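Local coordinates for protein RV1873 (Mycobacterium tuberculosis, PDB 2JEK) that is of unknown function but belongs to the DUF1810 family and folds as an all-helical right-handed superhelix, at residues 6-18 with 57-71. Residues are numbered along the deposited sequence; the frame is centred on the assembly and turned at random.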
# COMPACT_ATOMS: atom_id res chain seq x y z
N ASP A 6 18.83 -4.91 -9.10
CA ASP A 6 17.84 -4.41 -8.09
C ASP A 6 18.21 -2.99 -7.64
O ASP A 6 18.50 -2.77 -6.45
CB ASP A 6 17.77 -5.36 -6.89
CG ASP A 6 16.62 -5.03 -5.93
OD1 ASP A 6 15.66 -4.34 -6.34
OD2 ASP A 6 16.70 -5.45 -4.75
N PRO A 7 18.20 -2.02 -8.57
CA PRO A 7 18.65 -0.66 -8.27
C PRO A 7 17.86 0.04 -7.16
O PRO A 7 18.40 0.92 -6.48
CB PRO A 7 18.48 0.09 -9.60
CG PRO A 7 17.50 -0.70 -10.36
CD PRO A 7 17.73 -2.13 -9.97
N PHE A 8 16.59 -0.34 -6.98
CA PHE A 8 15.77 0.27 -5.93
C PHE A 8 15.76 -0.50 -4.61
O PHE A 8 15.05 -0.12 -3.68
CB PHE A 8 14.33 0.45 -6.42
CG PHE A 8 14.18 1.44 -7.54
CD1 PHE A 8 14.27 2.80 -7.31
CD2 PHE A 8 13.93 0.99 -8.84
CE1 PHE A 8 14.11 3.71 -8.35
CE2 PHE A 8 13.78 1.89 -9.89
CZ PHE A 8 13.87 3.25 -9.64
N ASP A 9 16.55 -1.57 -4.52
CA ASP A 9 16.57 -2.40 -3.30
C ASP A 9 15.16 -2.91 -2.95
O ASP A 9 14.72 -2.89 -1.79
CB ASP A 9 17.21 -1.63 -2.13
CG ASP A 9 17.45 -2.50 -0.90
OD1 ASP A 9 17.60 -3.73 -1.06
OD2 ASP A 9 17.48 -1.94 0.21
N LEU A 10 14.44 -3.37 -3.97
CA LEU A 10 13.10 -3.93 -3.77
C LEU A 10 13.18 -5.21 -2.95
O LEU A 10 12.20 -5.61 -2.32
CB LEU A 10 12.39 -4.21 -5.10
CG LEU A 10 12.10 -2.96 -5.94
CD1 LEU A 10 11.48 -3.40 -7.27
CD2 LEU A 10 11.19 -1.96 -5.22
N LYS A 11 14.35 -5.84 -2.93
CA LYS A 11 14.51 -7.03 -2.11
C LYS A 11 14.16 -6.77 -0.63
O LYS A 11 13.72 -7.69 0.06
CB LYS A 11 15.90 -7.65 -2.28
CG LYS A 11 17.05 -6.89 -1.63
CD LYS A 11 18.36 -7.67 -1.74
CE LYS A 11 19.54 -6.84 -1.28
NZ LYS A 11 19.53 -6.55 0.18
N ARG A 12 14.32 -5.53 -0.16
CA ARG A 12 13.98 -5.21 1.22
C ARG A 12 12.51 -5.55 1.51
O ARG A 12 12.18 -6.03 2.60
CB ARG A 12 14.31 -3.75 1.57
CG ARG A 12 13.34 -2.66 1.09
CD ARG A 12 13.99 -1.30 1.34
NE ARG A 12 13.16 -0.14 1.03
CZ ARG A 12 12.94 0.32 -0.21
NH1 ARG A 12 13.45 -0.31 -1.26
NH2 ARG A 12 12.18 1.40 -0.40
N PHE A 13 11.65 -5.35 0.52
CA PHE A 13 10.23 -5.66 0.70
C PHE A 13 10.00 -7.17 0.66
O PHE A 13 9.23 -7.70 1.46
CB PHE A 13 9.36 -4.97 -0.35
CG PHE A 13 9.37 -3.46 -0.25
CD1 PHE A 13 8.62 -2.81 0.72
CD2 PHE A 13 10.08 -2.71 -1.18
CE1 PHE A 13 8.62 -1.43 0.79
CE2 PHE A 13 10.09 -1.32 -1.13
CZ PHE A 13 9.34 -0.68 -0.14
N VAL A 14 10.68 -7.85 -0.26
CA VAL A 14 10.52 -9.30 -0.36
C VAL A 14 10.89 -9.97 0.97
O VAL A 14 10.16 -10.82 1.45
CB VAL A 14 11.38 -9.89 -1.52
CG1 VAL A 14 11.33 -11.42 -1.51
CG2 VAL A 14 10.91 -9.34 -2.87
N TYR A 15 12.02 -9.57 1.55
CA TYR A 15 12.49 -10.20 2.77
C TYR A 15 11.68 -9.81 4.01
O TYR A 15 11.54 -10.61 4.91
CB TYR A 15 13.99 -9.94 3.00
CG TYR A 15 14.89 -10.34 1.84
CD1 TYR A 15 14.66 -11.51 1.13
CD2 TYR A 15 15.97 -9.56 1.49
CE1 TYR A 15 15.49 -11.89 0.07
CE2 TYR A 15 16.82 -9.93 0.44
CZ TYR A 15 16.57 -11.09 -0.25
OH TYR A 15 17.38 -11.47 -1.29
N ALA A 16 11.18 -8.58 4.05
CA ALA A 16 10.29 -8.15 5.14
C ALA A 16 8.97 -8.91 5.08
O ALA A 16 8.42 -9.30 6.11
CB ALA A 16 10.03 -6.64 5.08
N GLN A 17 8.47 -9.12 3.87
CA GLN A 17 7.22 -9.84 3.70
C GLN A 17 7.32 -11.33 4.04
O GLN A 17 6.35 -11.92 4.50
CB GLN A 17 6.68 -9.68 2.28
CG GLN A 17 6.14 -8.29 1.95
CD GLN A 17 5.63 -8.20 0.52
OE1 GLN A 17 5.64 -9.18 -0.21
NE2 GLN A 17 5.21 -7.01 0.12
N ALA A 18 8.48 -11.93 3.80
CA ALA A 18 8.58 -13.39 3.88
C ALA A 18 8.03 -14.02 5.17
O ALA A 18 7.20 -14.91 5.07
CB ALA A 18 9.99 -13.88 3.59
N TYR A 57 11.13 1.58 4.68
CA TYR A 57 10.18 0.95 3.76
C TYR A 57 9.42 1.95 2.91
O TYR A 57 8.54 1.58 2.13
CB TYR A 57 9.25 -0.02 4.50
CG TYR A 57 10.05 -1.19 5.05
CD1 TYR A 57 10.64 -2.11 4.18
CD2 TYR A 57 10.23 -1.36 6.43
CE1 TYR A 57 11.41 -3.18 4.66
CE2 TYR A 57 10.98 -2.43 6.92
CZ TYR A 57 11.56 -3.34 6.02
OH TYR A 57 12.30 -4.39 6.50
N GLY A 58 9.78 3.23 3.05
CA GLY A 58 9.22 4.28 2.23
C GLY A 58 9.67 4.12 0.78
O GLY A 58 10.80 3.70 0.50
N ILE A 59 8.77 4.45 -0.14
CA ILE A 59 9.06 4.43 -1.58
C ILE A 59 9.72 5.75 -1.94
O ILE A 59 9.20 6.81 -1.58
CB ILE A 59 7.76 4.21 -2.39
CG1 ILE A 59 7.15 2.84 -2.05
CG2 ILE A 59 7.98 4.37 -3.91
CD1 ILE A 59 7.85 1.64 -2.69
N SER A 60 10.85 5.69 -2.64
CA SER A 60 11.66 6.90 -2.85
C SER A 60 11.06 7.87 -3.87
O SER A 60 11.26 9.08 -3.79
CB SER A 60 13.08 6.54 -3.28
OG SER A 60 13.09 5.86 -4.53
N SER A 61 10.33 7.33 -4.84
CA SER A 61 9.92 8.09 -6.02
C SER A 61 8.83 7.36 -6.77
O SER A 61 8.60 6.16 -6.55
CB SER A 61 11.13 8.27 -6.95
OG SER A 61 11.53 7.02 -7.48
N LEU A 62 8.18 8.05 -7.71
CA LEU A 62 7.23 7.36 -8.59
C LEU A 62 7.90 6.22 -9.37
O LEU A 62 7.29 5.17 -9.60
CB LEU A 62 6.51 8.33 -9.54
CG LEU A 62 5.21 7.75 -10.14
CD1 LEU A 62 4.11 7.66 -9.08
CD2 LEU A 62 4.74 8.54 -11.35
N GLU A 63 9.15 6.43 -9.78
CA GLU A 63 9.90 5.42 -10.55
C GLU A 63 10.10 4.16 -9.71
O GLU A 63 9.97 3.04 -10.23
CB GLU A 63 11.25 5.96 -11.03
CG GLU A 63 11.17 7.00 -12.16
CD GLU A 63 10.75 8.41 -11.71
OE1 GLU A 63 10.74 8.72 -10.49
OE2 GLU A 63 10.42 9.22 -12.60
N GLU A 64 10.36 4.32 -8.41
CA GLU A 64 10.45 3.14 -7.55
C GLU A 64 9.09 2.43 -7.43
O GLU A 64 9.02 1.20 -7.45
CB GLU A 64 11.03 3.47 -6.17
CG GLU A 64 11.09 2.23 -5.28
CD GLU A 64 11.80 2.43 -3.96
OE1 GLU A 64 12.33 3.52 -3.66
OE2 GLU A 64 11.83 1.44 -3.19
N ALA A 65 8.01 3.20 -7.32
CA ALA A 65 6.67 2.61 -7.27
C ALA A 65 6.39 1.80 -8.53
O ALA A 65 5.81 0.71 -8.48
CB ALA A 65 5.60 3.68 -7.06
N GLN A 66 6.84 2.34 -9.67
CA GLN A 66 6.65 1.63 -10.94
C GLN A 66 7.46 0.34 -10.99
O GLN A 66 6.95 -0.70 -11.43
CB GLN A 66 6.99 2.55 -12.10
CG GLN A 66 6.00 3.69 -12.22
CD GLN A 66 6.30 4.69 -13.31
OE1 GLN A 66 7.45 4.85 -13.72
NE2 GLN A 66 5.25 5.37 -13.78
N ALA A 67 8.69 0.40 -10.51
CA ALA A 67 9.52 -0.81 -10.40
C ALA A 67 8.90 -1.84 -9.46
O ALA A 67 8.96 -3.05 -9.70
CB ALA A 67 10.92 -0.44 -9.95
N TYR A 68 8.29 -1.36 -8.38
CA TYR A 68 7.64 -2.22 -7.41
C TYR A 68 6.50 -3.01 -8.08
O TYR A 68 6.38 -4.23 -7.92
CB TYR A 68 7.12 -1.35 -6.26
CG TYR A 68 6.58 -2.10 -5.06
CD1 TYR A 68 7.32 -2.16 -3.86
CD2 TYR A 68 5.34 -2.73 -5.11
CE1 TYR A 68 6.82 -2.83 -2.76
CE2 TYR A 68 4.85 -3.41 -4.01
CZ TYR A 68 5.60 -3.46 -2.85
OH TYR A 68 5.14 -4.13 -1.73
N LEU A 69 5.70 -2.30 -8.86
CA LEU A 69 4.61 -2.92 -9.60
C LEU A 69 5.08 -3.93 -10.64
O LEU A 69 4.40 -4.92 -10.89
CB LEU A 69 3.74 -1.86 -10.26
CG LEU A 69 2.90 -1.01 -9.30
CD1 LEU A 69 2.21 0.06 -10.11
CD2 LEU A 69 1.88 -1.86 -8.57
N GLN A 70 6.23 -3.66 -11.26
CA GLN A 70 6.78 -4.56 -12.28
C GLN A 70 7.33 -5.84 -11.67
O GLN A 70 7.44 -6.87 -12.35
CB GLN A 70 7.91 -3.88 -13.04
CG GLN A 70 7.48 -2.79 -14.00
CD GLN A 70 8.68 -2.09 -14.62
OE1 GLN A 70 9.61 -1.68 -13.93
NE2 GLN A 70 8.65 -1.95 -15.94
N HIS A 71 7.71 -5.77 -10.39
CA HIS A 71 8.34 -6.91 -9.71
C HIS A 71 7.35 -8.06 -9.68
O HIS A 71 6.21 -7.90 -9.24
CB HIS A 71 8.75 -6.50 -8.30
CG HIS A 71 9.63 -7.50 -7.61
ND1 HIS A 71 9.15 -8.68 -7.10
CD2 HIS A 71 10.96 -7.49 -7.35
CE1 HIS A 71 10.15 -9.36 -6.56
NE2 HIS A 71 11.26 -8.66 -6.70
O HOH W 1 14.98 2.55 -2.97
O HOH W 2 13.89 -5.72 4.80
O HOH W 3 3.62 -6.23 -2.31
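Phe8 and Phe13 are the two large bumps that the N-terminal segment 6-18 presses onto segment 57-71, joining two helices of this right-handed superhelix; helices 11-17 and 62-70 run 53° apart. Their axes come no nearer than 11.8 Å, and long and flat side chains fill the gap. Phe8 lies flat on helix 62-70: Glu64 CA sits over the centre of its ring in a CH-pi contact, 3.8 Å from the centroid, while Ala67, small enough to make a shallow hollow, brings CB to 3.5 Å from Phe8 CD2. Leu10 drops its branched end beside Ala67 and Tyr68, with CD1 also near the ring of His71. Phe13 fills the deeper hollow between Tyr57, Ile59 and Tyr68. Tyr68 turns its edge to one face of the Phe13 ring, the planes 80° apart, and Leu74 and Phe40 also pack against Phe13. Beside Phe13, Arg12 spans the gap: CG starts between its backbone N and carbonyl carbon (chi1 78°), and the chain then runs extended to the guanidinium, with Phe13 CE2 over its centre. The largely buried Glu64 also reaches out extended; Ser60 N and OG hold its OE1, which probably helps to stabilise its charge. Arg12 NH1 and NH2 both donate end-on to Glu64 OE2, at 3.1 and 2.8 Å, in a salt bridge, and NH2 also donates to Gly58 O.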